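Local coordinates for protein transcriptional regulator, LysR family (Vibrio cholerae, PDB 3SZP) that activates virulence genes as a LysR-type transcription factor, probably binding DNA through its winged helix-turn-helix domain, at residues L199-G204 against S255-N260; L194-L199 against T206-D211; E159-L164 against L250-S255; H186-G191 against L231-M236. All coordinates share one frame; numbering follows the deposited sequence.

Contact 1 of 4, residues L199-G204 against S255-N260; sequences LTNSQG and SDWSSN
The carbonyl oxygen Thr-200 O is gripped by two groups of the facing loop 255-260. Ser-258 N gives it a nearly straight hydrogen bond (2.8 Å, 173° at the hydrogen), and the CA-H of Trp-257 leans on it from 3.5 Å. Ser-258 O returns the favour, accepting from Thr-200 N at 2.9 Å and receiving the CA-H of Leu-199, so Thr-200 and Ser-258 form a single antiparallel, hydrogen-bonded bridge.

Just beyond it, Asn-201 CB sits over the six-membered ring of Trp-257, 3.6 Å from its centroid, in a CH-pi contact. Leu-199 O lies near the indole plane instead, at the edge by CZ3. Asn-201 CG is held between its backbone N and carbonyl carbon (chi1 76°), and its ND2 hydrogen-bonds Glu-205; a water makes weak bonds to both ND2 and Trp-257 NE1. His-179 adds an edge-to-face ring contact to the indole.

Asp-256 swings its carboxylate anti to its backbone N (chi1 -171°) and so reaches Ser-202. Ser-202 N hydrogen-bonds Asp-256 OD2 at 3.2 Å, from above the carboxylate plane, while Ser-202 OG lies 2.7 Å from Asp-256 OD1, with its proton also within range of Gln-203 OE1. This ties down the type I beta turn from Asn-201 to Gly-204, in the connection of a beta hairpin whose first strand is bridged to the loop ahead of strand 262-268 in the LysR effector domain.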
loop_
_atom_site.group_PDB
_atom_site.type_symbol
_atom_site.label_atom_id
_atom_site.label_comp_id
_atom_site.label_asym_id
_atom_site.label_seq_id
_atom_site.Cartn_x
_atom_site.Cartn_y
_atom_site.Cartn_z
ATOM N N LEU A 199 0.190 -38.904 16.905
ATOM C CA LEU A 199 -0.301 -39.714 18.002
ATOM C C LEU A 199 0.129 -41.153 17.852
ATOM O O LEU A 199 0.086 -41.711 16.757
ATOM C CB LEU A 199 -1.816 -39.637 18.067
ATOM C CG LEU A 199 -2.421 -38.238 18.112
ATOM C CD1 LEU A 199 -3.893 -38.277 17.713
ATOM C CD2 LEU A 199 -2.234 -37.636 19.489
ATOM N N THR A 200 0.523 -41.756 18.968
ATOM C CA THR A 200 0.976 -43.137 18.983
ATOM C C THR A 200 0.222 -43.922 20.060
ATOM O O THR A 200 0.077 -43.450 21.186
ATOM C CB THR A 200 2.487 -43.193 19.263
ATOM O OG1 THR A 200 3.165 -42.397 18.284
ATOM C CG2 THR A 200 3.014 -44.633 19.205
ATOM N N ASN A 201 -0.279 -45.104 19.715
ATOM C CA ASN A 201 -0.961 -45.916 20.714
ATOM C C ASN A 201 0.007 -46.904 21.340
ATOM O O ASN A 201 1.182 -46.927 20.966
ATOM C CB ASN A 201 -2.242 -46.577 20.172
ATOM C CG ASN A 201 -1.975 -47.783 19.273
ATOM O OD1 ASN A 201 -0.839 -48.241 19.119
ATOM N ND2 ASN A 201 -3.049 -48.310 18.681
ATOM N N SER A 202 -0.457 -47.707 22.293
ATOM C CA SER A 202 0.470 -48.585 22.991
ATOM C C SER A 202 0.947 -49.750 22.121
ATOM O O SER A 202 1.940 -50.387 22.439
ATOM C CB SER A 202 -0.115 -49.080 24.319
ATOM O OG SER A 202 -1.426 -49.560 24.121
ATOM N N GLN A 203 0.254 -50.016 21.022
ATOM C CA GLN A 203 0.693 -51.048 20.089
ATOM C C GLN A 203 1.780 -50.514 19.165
ATOM O O GLN A 203 2.411 -51.269 18.432
ATOM C CB GLN A 203 -0.481 -51.563 19.250
ATOM C CG GLN A 203 -1.343 -52.574 19.960
ATOM C CD GLN A 203 -1.623 -52.179 21.393
ATOM O OE1 GLN A 203 -2.249 -51.137 21.658
ATOM N NE2 GLN A 203 -1.139 -52.991 22.333
ATOM N N GLY A 204 1.980 -49.202 19.191
ATOM C CA GLY A 204 2.989 -48.579 18.355
ATOM C C GLY A 204 2.420 -47.988 17.081
ATOM O O GLY A 204 3.143 -47.425 16.266
ATOM N N SER A 255 -7.707 -42.319 24.999
ATOM C CA SER A 255 -6.712 -42.300 26.063
ATOM C C SER A 255 -5.460 -43.145 25.791
ATOM O O SER A 255 -4.400 -42.881 26.365
ATOM C CB SER A 255 -7.344 -42.696 27.406
ATOM O OG SER A 255 -8.159 -43.851 27.262
ATOM N N ASP A 256 -5.564 -44.155 24.932
ATOM C CA ASP A 256 -4.395 -44.996 24.629
ATOM C C ASP A 256 -3.488 -44.334 23.575
ATOM O O ASP A 256 -2.409 -44.824 23.257
ATOM C CB ASP A 256 -4.833 -46.393 24.162
ATOM C CG ASP A 256 -3.662 -47.372 24.041
ATOM O OD1 ASP A 256 -2.834 -47.435 24.976
ATOM O OD2 ASP A 256 -3.564 -48.075 23.006
ATOM N N TRP A 257 -3.931 -43.212 23.036
ATOM C CA TRP A 257 -3.168 -42.549 21.982
ATOM C C TRP A 257 -2.478 -41.345 22.569
ATOM O O TRP A 257 -3.139 -40.416 23.026
ATOM C CB TRP A 257 -4.094 -42.104 20.861
ATOM C CG TRP A 257 -4.578 -43.238 20.046
ATOM C CD1 TRP A 257 -5.655 -44.051 20.314
ATOM C CD2 TRP A 257 -4.005 -43.716 18.828
ATOM N NE1 TRP A 257 -5.784 -44.994 19.325
ATOM C CE2 TRP A 257 -4.784 -44.808 18.396
ATOM C CE3 TRP A 257 -2.910 -43.324 18.050
ATOM C CZ2 TRP A 257 -4.501 -45.513 17.232
ATOM C CZ3 TRP A 257 -2.633 -44.018 16.894
ATOM C CH2 TRP A 257 -3.424 -45.104 16.496
ATOM N N SER A 258 -1.155 -41.344 22.566
ATOM C CA SER A 258 -0.442 -40.280 23.249
ATOM C C SER A 258 0.367 -39.425 22.293
ATOM O O SER A 258 0.646 -39.816 21.151
ATOM C CB SER A 258 0.472 -40.851 24.336
ATOM O OG SER A 258 1.428 -41.719 23.764
ATOM N N SER A 259 0.728 -38.246 22.787
ATOM C CA SER A 259 1.500 -37.281 22.034
ATOM C C SER A 259 2.844 -37.110 22.735
ATOM O O SER A 259 2.984 -37.419 23.918
ATOM C CB SER A 259 0.746 -35.953 21.993
ATOM O OG SER A 259 1.154 -35.155 20.889
ATOM N N ASN A 260 3.835 -36.625 22.007
ATOM C CA ASN A 260 5.150 -36.423 22.589
ATOM C C ASN A 260 5.079 -35.424 23.751
ATOM O O ASN A 260 4.537 -34.332 23.599
ATOM C CB ASN A 260 6.111 -35.922 21.503
ATOM C CG ASN A 260 7.560 -36.174 21.844
ATOM O OD1 ASN A 260 7.890 -37.152 22.514
ATOM N ND2 ASN A 260 8.444 -35.281 21.388
HETATM O O HOH W 1 -6.404 -48.352 18.939
#

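Contact 2 of 4, residues L194-L199 against T206-D211; sequences LLKWQL and TVVNSD
Trp-197 and Asn-209 exchange both backbone hydrogen bonds, Trp-197 N to Asn-209 O at 2.8 Å and Asn-209 N to Trp-197 O at 2.7 Å. Leu-199 and Val-207 do the same, with Leu-199 N meeting Val-207 O at 2.8 Å. Between these hydrogen-bonded pairs Gln-198 faces Val-208 in a non-hydrogen-bonded pair, where the CA-H groups of both point at carbonyl oxygens. The strands run at 173° to each other: this is the two-stranded antiparallel hairpin 197-200/206-209 of the LysR effector domain.

Van der Waals contact between side chains gathers around Val-208, on the face it shares with Gln-198. The extended chain of Lys-196 brings CE to 3.8 Å from Val-208 CG1, and Gln-198, bent at chi2 (79°), folds OE1 back to 3.4 Å from Val-208 CG2. That oxygen is buried here and has no partner in the model.

The face with Trp-197, Leu-199, Val-207 and Asn-209 turns to the domain (Leu-199 on Leu-164, Val-207 on Trp-257), and its polar atoms are bonded. Trp-197 NE1 donates to Leu-194 O at 3.1 Å, and the oxygen lies in the indole plane. Asn-209 OD1 accepts from Asp-211 N at 2.9 Å, an Asx turn. Lys-190 NZ also bonds Asn-209 OD1, Leu-195 O and Asp-211 O, and makes a cation-pi contact with Trp-197.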
loop_
_atom_site.group_PDB
_atom_site.type_symbol
_atom_site.label_atom_id
_atom_site.label_comp_id
_atom_site.label_asym_id
_atom_site.label_seq_id
_atom_site.Cartn_x
_atom_site.Cartn_y
_atom_site.Cartn_z
ATOM N N LEU A 194 -0.153 -26.780 18.436
ATOM C CA LEU A 194 -0.579 -28.172 18.269
ATOM C C LEU A 194 -1.552 -28.260 17.095
ATOM O O LEU A 194 -2.758 -28.470 17.270
ATOM C CB LEU A 194 -1.221 -28.703 19.556
ATOM C CG LEU A 194 -0.360 -28.553 20.824
ATOM C CD1 LEU A 194 -1.164 -28.923 22.059
ATOM C CD2 LEU A 194 0.903 -29.414 20.726
ATOM N N LEU A 195 -1.010 -28.089 15.898
ATOM C CA LEU A 195 -1.818 -28.083 14.689
ATOM C C LEU A 195 -1.736 -29.433 13.985
ATOM O O LEU A 195 -2.735 -29.936 13.468
ATOM C CB LEU A 195 -1.368 -26.956 13.755
ATOM C CG LEU A 195 -1.423 -25.573 14.405
ATOM C CD1 LEU A 195 -0.945 -24.504 13.437
ATOM C CD2 LEU A 195 -2.822 -25.255 14.911
ATOM N N LYS A 196 -0.535 -30.007 13.989
ATOM C CA LYS A 196 -0.267 -31.295 13.368
ATOM C C LYS A 196 -0.205 -32.350 14.473
ATOM O O LYS A 196 0.765 -32.418 15.217
ATOM C CB LYS A 196 1.063 -31.243 12.610
ATOM C CG LYS A 196 1.371 -32.446 11.742
ATOM C CD LYS A 196 2.732 -32.270 11.043
ATOM C CE LYS A 196 2.899 -33.219 9.846
ATOM N NZ LYS A 196 4.220 -33.067 9.131
ATOM N N TRP A 197 -1.254 -33.159 14.590
ATOM C CA TRP A 197 -1.333 -34.101 15.696
ATOM C C TRP A 197 -0.567 -35.357 15.313
ATOM O O TRP A 197 -0.790 -35.952 14.252
ATOM C CB TRP A 197 -2.783 -34.435 16.037
ATOM C CG TRP A 197 -3.628 -33.251 16.494
ATOM C CD1 TRP A 197 -3.217 -31.954 16.675
ATOM C CD2 TRP A 197 -5.031 -33.273 16.802
ATOM N NE1 TRP A 197 -4.277 -31.176 17.095
ATOM C CE2 TRP A 197 -5.400 -31.962 17.174
ATOM C CE3 TRP A 197 -6.010 -34.279 16.803
ATOM C CZ2 TRP A 197 -6.709 -31.634 17.545
ATOM C CZ3 TRP A 197 -7.303 -33.952 17.167
ATOM C CH2 TRP A 197 -7.642 -32.642 17.532
ATOM N N GLN A 198 0.352 -35.750 16.178
ATOM C CA GLN A 198 1.186 -36.909 15.943
ATOM C C GLN A 198 0.979 -37.856 17.130
ATOM O O GLN A 198 1.494 -37.633 18.229
ATOM C CB GLN A 198 2.637 -36.451 15.802
ATOM C CG GLN A 198 3.685 -37.488 16.124
ATOM C CD GLN A 198 3.901 -38.460 14.985
ATOM O OE1 GLN A 198 2.984 -39.205 14.612
ATOM N NE2 GLN A 198 5.107 -38.443 14.401
ATOM N N LEU A 199 0.190 -38.904 16.905
ATOM C CA LEU A 199 -0.301 -39.714 18.002
ATOM C C LEU A 199 0.129 -41.153 17.852
ATOM O O LEU A 199 0.086 -41.711 16.757
ATOM C CB LEU A 199 -1.816 -39.637 18.067
ATOM C CG LEU A 199 -2.421 -38.238 18.112
ATOM C CD1 LEU A 199 -3.893 -38.277 17.713
ATOM C CD2 LEU A 199 -2.234 -37.636 19.489
ATOM N N THR A 206 0.846 -45.272 14.834
ATOM C CA THR A 206 0.945 -43.835 14.902
ATOM C C THR A 206 0.094 -43.211 13.837
ATOM O O THR A 206 0.093 -43.651 12.693
ATOM C CB THR A 206 2.350 -43.361 14.648
ATOM O OG1 THR A 206 2.568 -43.396 13.236
ATOM C CG2 THR A 206 3.343 -44.265 15.360
ATOM N N VAL A 207 -0.599 -42.151 14.219
ATOM C CA VAL A 207 -1.441 -41.432 13.295
ATOM C C VAL A 207 -0.982 -39.981 13.258
ATOM O O VAL A 207 -0.672 -39.393 14.297
ATOM C CB VAL A 207 -2.917 -41.554 13.708
ATOM C CG1 VAL A 207 -3.770 -40.551 12.978
ATOM C CG2 VAL A 207 -3.412 -42.960 13.428
ATOM N N VAL A 208 -0.895 -39.422 12.055
ATOM C CA VAL A 208 -0.626 -38.001 11.903
ATOM C C VAL A 208 -1.870 -37.325 11.348
ATOM O O VAL A 208 -2.351 -37.682 10.269
ATOM C CB VAL A 208 0.557 -37.735 10.967
ATOM C CG1 VAL A 208 0.662 -36.241 10.660
ATOM C CG2 VAL A 208 1.858 -38.241 11.596
ATOM N N ASN A 209 -2.419 -36.379 12.102
ATOM C CA ASN A 209 -3.579 -35.639 11.634
ATOM C C ASN A 209 -3.219 -34.185 11.380
ATOM O O ASN A 209 -2.875 -33.424 12.304
ATOM C CB ASN A 209 -4.756 -35.728 12.613
ATOM C CG ASN A 209 -6.019 -35.076 12.058
ATOM O OD1 ASN A 209 -6.071 -33.858 11.870
ATOM N ND2 ASN A 209 -7.040 -35.886 11.791
ATOM N N SER A 210 -3.307 -33.797 10.114
ATOM C CA SER A 210 -3.084 -32.420 9.751
ATOM C C SER A 210 -4.327 -31.810 9.097
ATOM O O SER A 210 -4.200 -30.925 8.266
ATOM C CB SER A 210 -1.864 -32.314 8.839
ATOM O OG SER A 210 -2.045 -33.082 7.667
ATOM N N ASP A 211 -5.523 -32.283 9.462
ATOM C CA ASP A 211 -6.758 -31.620 9.041
ATOM C C ASP A 211 -6.719 -30.196 9.554
ATOM O O ASP A 211 -6.201 -29.942 10.652
ATOM C CB ASP A 211 -8.003 -32.289 9.623
ATOM C CG ASP A 211 -8.111 -33.749 9.272
ATOM O OD1 ASP A 211 -7.430 -34.180 8.327
ATOM O OD2 ASP A 211 -8.885 -34.465 9.946
#

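Contact 3 of 4, residues E159-L164 against L250-S255; sequences EVKDIL and LVQVLS
Leu-164 and Val-253 share one direct hydrogen bond: Val-253 N donates to Leu-164 O at 2.9 Å, coming from well above the carbonyl plane. The CA-H of Gln-252 touches the same oxygen. Beside this bond, Val-253 CG2, lodged between its own backbone N and carbonyl carbon, packs 3.7 Å from Leu-164 CB.

Leu-164 carries most of the apolar contact. With chi2 at 145°, away from the usual staggered position, its CD1 lies 3.9 Å from Leu-254 CB, and the two leucines meet at a slant. Leu-254 has left-handed backbone angles, which turn the chain just past Val-253.

Gln-252 stretches out fully, CG anti to the backbone N (chi1 -175°), and crosses Ile-163 at about a right angle. Ile-163 CD1 touches Gln-252 CD at 4.0 Å, while the amide nitrogen NE2 passes 3.9 Å from Ile-163 CB. NE2 then gives hydrogen bonds to two waters. One also accepts from Lys-161 NZ; the other accepts from Leu-164 N and donates to Val-253 O. One water therefore carries the link between Leu-164 N and Val-253 O that no direct bond makes, with a further bond to the water from the glutamine amide.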
loop_
_atom_site.group_PDB
_atom_site.type_symbol
_atom_site.label_atom_id
_atom_site.label_comp_id
_atom_site.label_asym_id
_atom_site.label_seq_id
_atom_site.Cartn_x
_atom_site.Cartn_y
_atom_site.Cartn_z
ATOM N N GLU A 159 7.133 -30.121 32.388
ATOM C CA GLU A 159 6.744 -30.678 31.115
ATOM C C GLU A 159 5.237 -30.773 31.052
ATOM O O GLU A 159 4.564 -30.739 32.080
ATOM C CB GLU A 159 7.408 -32.035 30.857
ATOM C CG GLU A 159 6.904 -33.176 31.696
ATOM C CD GLU A 159 7.533 -34.497 31.284
ATOM O OE1 GLU A 159 8.681 -34.492 30.786
ATOM O OE2 GLU A 159 6.884 -35.552 31.439
ATOM N N VAL A 160 4.707 -30.863 29.840
ATOM C CA VAL A 160 3.268 -30.966 29.667
ATOM C C VAL A 160 2.949 -32.199 28.871
ATOM O O VAL A 160 3.712 -32.609 27.998
ATOM C CB VAL A 160 2.641 -29.701 28.994
ATOM C CG1 VAL A 160 2.771 -28.493 29.904
ATOM C CG2 VAL A 160 3.275 -29.425 27.630
ATOM N N LYS A 161 1.821 -32.805 29.210
ATOM C CA LYS A 161 1.285 -33.938 28.488
ATOM C C LYS A 161 0.060 -33.435 27.748
ATOM O O LYS A 161 -0.882 -32.925 28.362
ATOM C CB LYS A 161 0.911 -35.057 29.469
ATOM C CG LYS A 161 0.120 -36.201 28.845
ATOM C CD LYS A 161 0.217 -37.490 29.669
ATOM C CE LYS A 161 -0.911 -37.631 30.693
ATOM N NZ LYS A 161 -2.217 -37.982 30.050
ATOM N N ASP A 162 0.076 -33.564 26.428
ATOM C CA ASP A 162 -1.033 -33.109 25.608
ATOM C C ASP A 162 -2.004 -34.251 25.423
ATOM O O ASP A 162 -1.609 -35.359 25.058
ATOM C CB ASP A 162 -0.527 -32.628 24.241
ATOM C CG ASP A 162 0.446 -31.466 24.357
ATOM O OD1 ASP A 162 0.204 -30.544 25.169
ATOM O OD2 ASP A 162 1.469 -31.493 23.656
ATOM N N ILE A 163 -3.277 -33.989 25.677
ATOM C CA ILE A 163 -4.280 -35.045 25.580
ATOM C C ILE A 163 -5.497 -34.613 24.751
ATOM O O ILE A 163 -5.735 -33.425 24.569
ATOM C CB ILE A 163 -4.733 -35.506 26.978
ATOM C CG1 ILE A 163 -5.508 -34.396 27.674
ATOM C CG2 ILE A 163 -3.519 -35.920 27.840
ATOM C CD1 ILE A 163 -6.335 -34.901 28.887
ATOM N N LEU A 164 -6.270 -35.584 24.272
ATOM C CA LEU A 164 -7.444 -35.292 23.458
ATOM C C LEU A 164 -8.697 -35.235 24.322
ATOM O O LEU A 164 -8.910 -36.099 25.181
ATOM C CB LEU A 164 -7.602 -36.338 22.360
ATOM C CG LEU A 164 -6.400 -36.423 21.418
ATOM C CD1 LEU A 164 -6.149 -37.865 20.946
ATOM C CD2 LEU A 164 -6.567 -35.473 20.236
ATOM N N LEU A 250 -15.362 -31.545 30.271
ATOM C CA LEU A 250 -14.534 -32.052 29.184
ATOM C C LEU A 250 -14.157 -33.476 29.540
ATOM O O LEU A 250 -13.793 -33.740 30.683
ATOM C CB LEU A 250 -13.264 -31.221 29.024
ATOM C CG LEU A 250 -13.429 -29.816 28.452
ATOM C CD1 LEU A 250 -12.095 -29.093 28.444
ATOM C CD2 LEU A 250 -14.027 -29.878 27.056
ATOM N N VAL A 251 -14.251 -34.398 28.587
ATOM C CA VAL A 251 -13.774 -35.757 28.828
ATOM C C VAL A 251 -12.675 -36.159 27.858
ATOM O O VAL A 251 -12.713 -35.829 26.671
ATOM C CB VAL A 251 -14.901 -36.809 28.775
ATOM C CG1 VAL A 251 -15.985 -36.497 29.826
ATOM C CG2 VAL A 251 -15.495 -36.885 27.398
ATOM N N GLN A 252 -11.686 -36.874 28.385
ATOM C CA GLN A 252 -10.603 -37.383 27.568
ATOM C C GLN A 252 -11.122 -38.444 26.616
ATOM O O GLN A 252 -11.946 -39.268 26.986
ATOM C CB GLN A 252 -9.483 -37.958 28.442
ATOM C CG GLN A 252 -8.274 -38.402 27.628
ATOM C CD GLN A 252 -7.104 -38.845 28.492
ATOM O OE1 GLN A 252 -7.229 -38.969 29.706
ATOM N NE2 GLN A 252 -5.963 -39.101 27.862
ATOM N N VAL A 253 -10.655 -38.411 25.381
ATOM C CA VAL A 253 -10.953 -39.478 24.440
ATOM C C VAL A 253 -9.650 -40.073 23.930
ATOM O O VAL A 253 -8.593 -39.476 24.085
ATOM C CB VAL A 253 -11.770 -38.961 23.245
ATOM C CG1 VAL A 253 -13.159 -38.534 23.710
ATOM C CG2 VAL A 253 -11.037 -37.806 22.550
ATOM N N LEU A 254 -9.729 -41.243 23.306
ATOM C CA LEU A 254 -8.547 -41.905 22.763
ATOM C C LEU A 254 -7.412 -41.902 23.772
ATOM O O LEU A 254 -6.278 -41.541 23.441
ATOM C CB LEU A 254 -8.098 -41.234 21.459
ATOM C CG LEU A 254 -9.083 -41.354 20.279
ATOM C CD1 LEU A 254 -8.626 -40.540 19.088
ATOM C CD2 LEU A 254 -9.295 -42.816 19.882
ATOM N N SER A 255 -7.707 -42.319 24.999
ATOM C CA SER A 255 -6.712 -42.300 26.063
ATOM C C SER A 255 -5.460 -43.145 25.791
ATOM O O SER A 255 -4.400 -42.881 26.365
ATOM C CB SER A 255 -7.344 -42.696 27.406
ATOM O OG SER A 255 -8.159 -43.851 27.262
HETATM O O HOH W 2 -3.809 -39.947 29.597
HETATM O O HOH W 3 -5.972 -38.494 25.049
#

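Contact 4 of 4, residues H186-G191 against L231-M236; sequences HQLLKG and LGITLM
Ile-233 is bonded by both its backbone groups to segment 186-191: its N donates to Gln-187 O at 2.8 Å, and its O accepts from Leu-189 N at the same length. Next along, Thr-234 OG1 donates to Leu-189 O at 2.6 Å, arriving above the carbonyl plane. OG1 of Thr-234 stands anti to the backbone N (chi1 -169°), which puts the hydroxyl there. Farther on the strands part, and a water accepts from Gly-191 N and donates to Leu-235 O.

Side chains close up round this ladder. Leu-188 CD2 lies 3.9 Å from Ile-233 CB, the two side chains running alongside each other. On the opposite face Leu-189 sends CD1 to 3.4 Å from Gly-232 O and CD2 toward Leu-231. Gly-232 CA comes within 3.1 Å of Gln-187 O, a place where the backbone angles and the carbonyl leave no room for a CB. Ile-233 CD1 rests over one face of His-186, 4.1 Å from the ring centroid.

In the next shell, Tyr-170 OH hydrogen-bonds both His-186 ND1 and Gln-187 N, and Arg-214 bonds Leu-231 O. The parallel pair 188-191/233-237 lies inside the main sheet, with strand 215-217 beyond the first and strand 153-166 antiparallel to the second. Helix 220-228 covers Leu-189 and Thr-234 through Val-223 and Cys-227, and Trp-197 of the hairpin packs on Leu-188 and Leu-235.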
loop_
_atom_site.group_PDB
_atom_site.type_symbol
_atom_site.label_atom_id
_atom_site.label_comp_id
_atom_site.label_asym_id
_atom_site.label_seq_id
_atom_site.Cartn_x
_atom_site.Cartn_y
_atom_site.Cartn_z
ATOM N N HIS A 186 -14.306 -36.534 12.445
ATOM C CA HIS A 186 -14.786 -35.683 13.529
ATOM C C HIS A 186 -14.495 -34.212 13.315
ATOM O O HIS A 186 -13.675 -33.862 12.468
ATOM C CB HIS A 186 -14.169 -36.129 14.848
ATOM C CG HIS A 186 -14.871 -37.291 15.452
ATOM N ND1 HIS A 186 -15.915 -37.141 16.336
ATOM C CD2 HIS A 186 -14.703 -38.624 15.278
ATOM C CE1 HIS A 186 -16.359 -38.334 16.689
ATOM N NE2 HIS A 186 -15.638 -39.249 16.063
ATOM N N GLN A 187 -15.164 -33.367 14.104
ATOM C CA GLN A 187 -14.895 -31.928 14.119
ATOM C C GLN A 187 -13.675 -31.653 14.986
ATOM O O GLN A 187 -13.699 -31.889 16.190
ATOM C CB GLN A 187 -16.097 -31.149 14.654
ATOM C CG GLN A 187 -17.309 -31.246 13.757
ATOM C CD GLN A 187 -16.913 -31.194 12.284
ATOM O OE1 GLN A 187 -16.491 -30.153 11.780
ATOM N NE2 GLN A 187 -17.027 -32.342 11.588
ATOM N N LEU A 188 -12.602 -31.170 14.376
ATOM C CA LEU A 188 -11.386 -30.910 15.146
ATOM C C LEU A 188 -11.178 -29.429 15.456
ATOM O O LEU A 188 -11.531 -28.563 14.656
ATOM C CB LEU A 188 -10.166 -31.520 14.455
ATOM C CG LEU A 188 -10.365 -32.990 14.097
ATOM C CD1 LEU A 188 -9.082 -33.570 13.521
ATOM C CD2 LEU A 188 -10.821 -33.808 15.337
ATOM N N LEU A 189 -10.607 -29.153 16.627
ATOM C CA LEU A 189 -10.365 -27.801 17.099
ATOM C C LEU A 189 -8.891 -27.720 17.454
ATOM O O LEU A 189 -8.414 -28.456 18.322
ATOM C CB LEU A 189 -11.197 -27.494 18.342
ATOM C CG LEU A 189 -12.669 -27.920 18.270
ATOM C CD1 LEU A 189 -13.320 -27.879 19.670
ATOM C CD2 LEU A 189 -13.448 -27.030 17.297
ATOM N N LYS A 190 -8.168 -26.837 16.775
ATOM C CA LYS A 190 -6.717 -26.836 16.890
ATOM C C LYS A 190 -6.157 -25.448 17.185
ATOM O O LYS A 190 -6.551 -24.454 16.559
ATOM C CB LYS A 190 -6.069 -27.420 15.629
ATOM C CG LYS A 190 -6.601 -28.820 15.196
ATOM C CD LYS A 190 -5.675 -29.412 14.143
ATOM C CE LYS A 190 -6.051 -30.806 13.669
ATOM N NZ LYS A 190 -5.014 -31.290 12.694
ATOM N N GLY A 191 -5.234 -25.401 18.135
ATOM C CA GLY A 191 -4.538 -24.180 18.488
ATOM C C GLY A 191 -3.039 -24.328 18.368
ATOM O O GLY A 191 -2.464 -25.387 18.675
ATOM N N LEU A 231 -17.982 -28.136 20.369
ATOM C CA LEU A 231 -17.783 -27.948 18.943
ATOM C C LEU A 231 -16.822 -28.957 18.333
ATOM O O LEU A 231 -16.618 -28.947 17.125
ATOM C CB LEU A 231 -17.333 -26.522 18.639
ATOM C CG LEU A 231 -18.343 -25.420 18.949
ATOM C CD1 LEU A 231 -17.639 -24.046 18.883
ATOM C CD2 LEU A 231 -19.595 -25.479 18.052
ATOM N N GLY A 232 -16.254 -29.833 19.160
ATOM C CA GLY A 232 -15.396 -30.885 18.645
ATOM C C GLY A 232 -14.261 -31.315 19.555
ATOM O O GLY A 232 -14.260 -31.014 20.749
ATOM N N ILE A 233 -13.296 -32.026 18.972
ATOM C CA ILE A 233 -12.163 -32.599 19.685
ATOM C C ILE A 233 -10.914 -31.736 19.525
ATOM O O ILE A 233 -10.588 -31.301 18.410
ATOM C CB ILE A 233 -11.856 -34.010 19.141
ATOM C CG1 ILE A 233 -13.037 -34.946 19.424
ATOM C CG2 ILE A 233 -10.581 -34.567 19.764
ATOM C CD1 ILE A 233 -12.989 -36.291 18.695
ATOM N N THR A 234 -10.210 -31.487 20.626
ATOM C CA THR A 234 -8.950 -30.760 20.551
ATOM C C THR A 234 -7.826 -31.515 21.260
ATOM O O THR A 234 -8.078 -32.406 22.082
ATOM C CB THR A 234 -9.043 -29.363 21.184
ATOM O OG1 THR A 234 -7.866 -28.614 20.850
ATOM C CG2 THR A 234 -9.129 -29.486 22.715
ATOM N N LEU A 235 -6.591 -31.154 20.931
ATOM C CA LEU A 235 -5.408 -31.689 21.614
ATOM C C LEU A 235 -4.854 -30.540 22.433
ATOM O O LEU A 235 -4.681 -29.444 21.879
ATOM C CB LEU A 235 -4.364 -32.151 20.589
ATOM C CG LEU A 235 -3.074 -32.779 21.127
ATOM C CD1 LEU A 235 -3.358 -34.089 21.891
ATOM C CD2 LEU A 235 -2.031 -33.021 20.017
ATOM N N MET A 236 -4.536 -30.771 23.704
ATOM C CA MET A 236 -4.370 -29.671 24.644
ATOM C C MET A 236 -3.603 -30.118 25.897
ATOM O O MET A 236 -3.852 -31.199 26.424
ATOM C CB MET A 236 -5.780 -29.168 25.013
ATOM C CG MET A 236 -5.874 -27.990 25.972
ATOM S SD MET A 236 -6.137 -26.400 25.136
ATOM C CE MET A 236 -7.253 -26.846 23.819
HETATM O O HOH W 4 -4.879 -28.268 19.167
#

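How the contacts relate
Strand 153-166 comes first along the chain: contact 3 joins it to 250-255 and closes a loop of 85 residues. Within that loop, contact 4 pairs 186-191 with 231-236, and within contact 4's own loop, contact 2 closes the short hairpin 194-199/206-211. Contact 1 crosses the other three, running from the hairpin at 199-204 out to 255-260. Contacts 3 and 4 meet in the main sheet, where Ile-163 N faces Met-236 O. Lys-190 joins contact 4 to contact 2, while Leu-164 touches both Trp-197 and Leu-199. Together they bind hairpin, main sheet and the loop before strand 262-268 into one lobe of the effector domain.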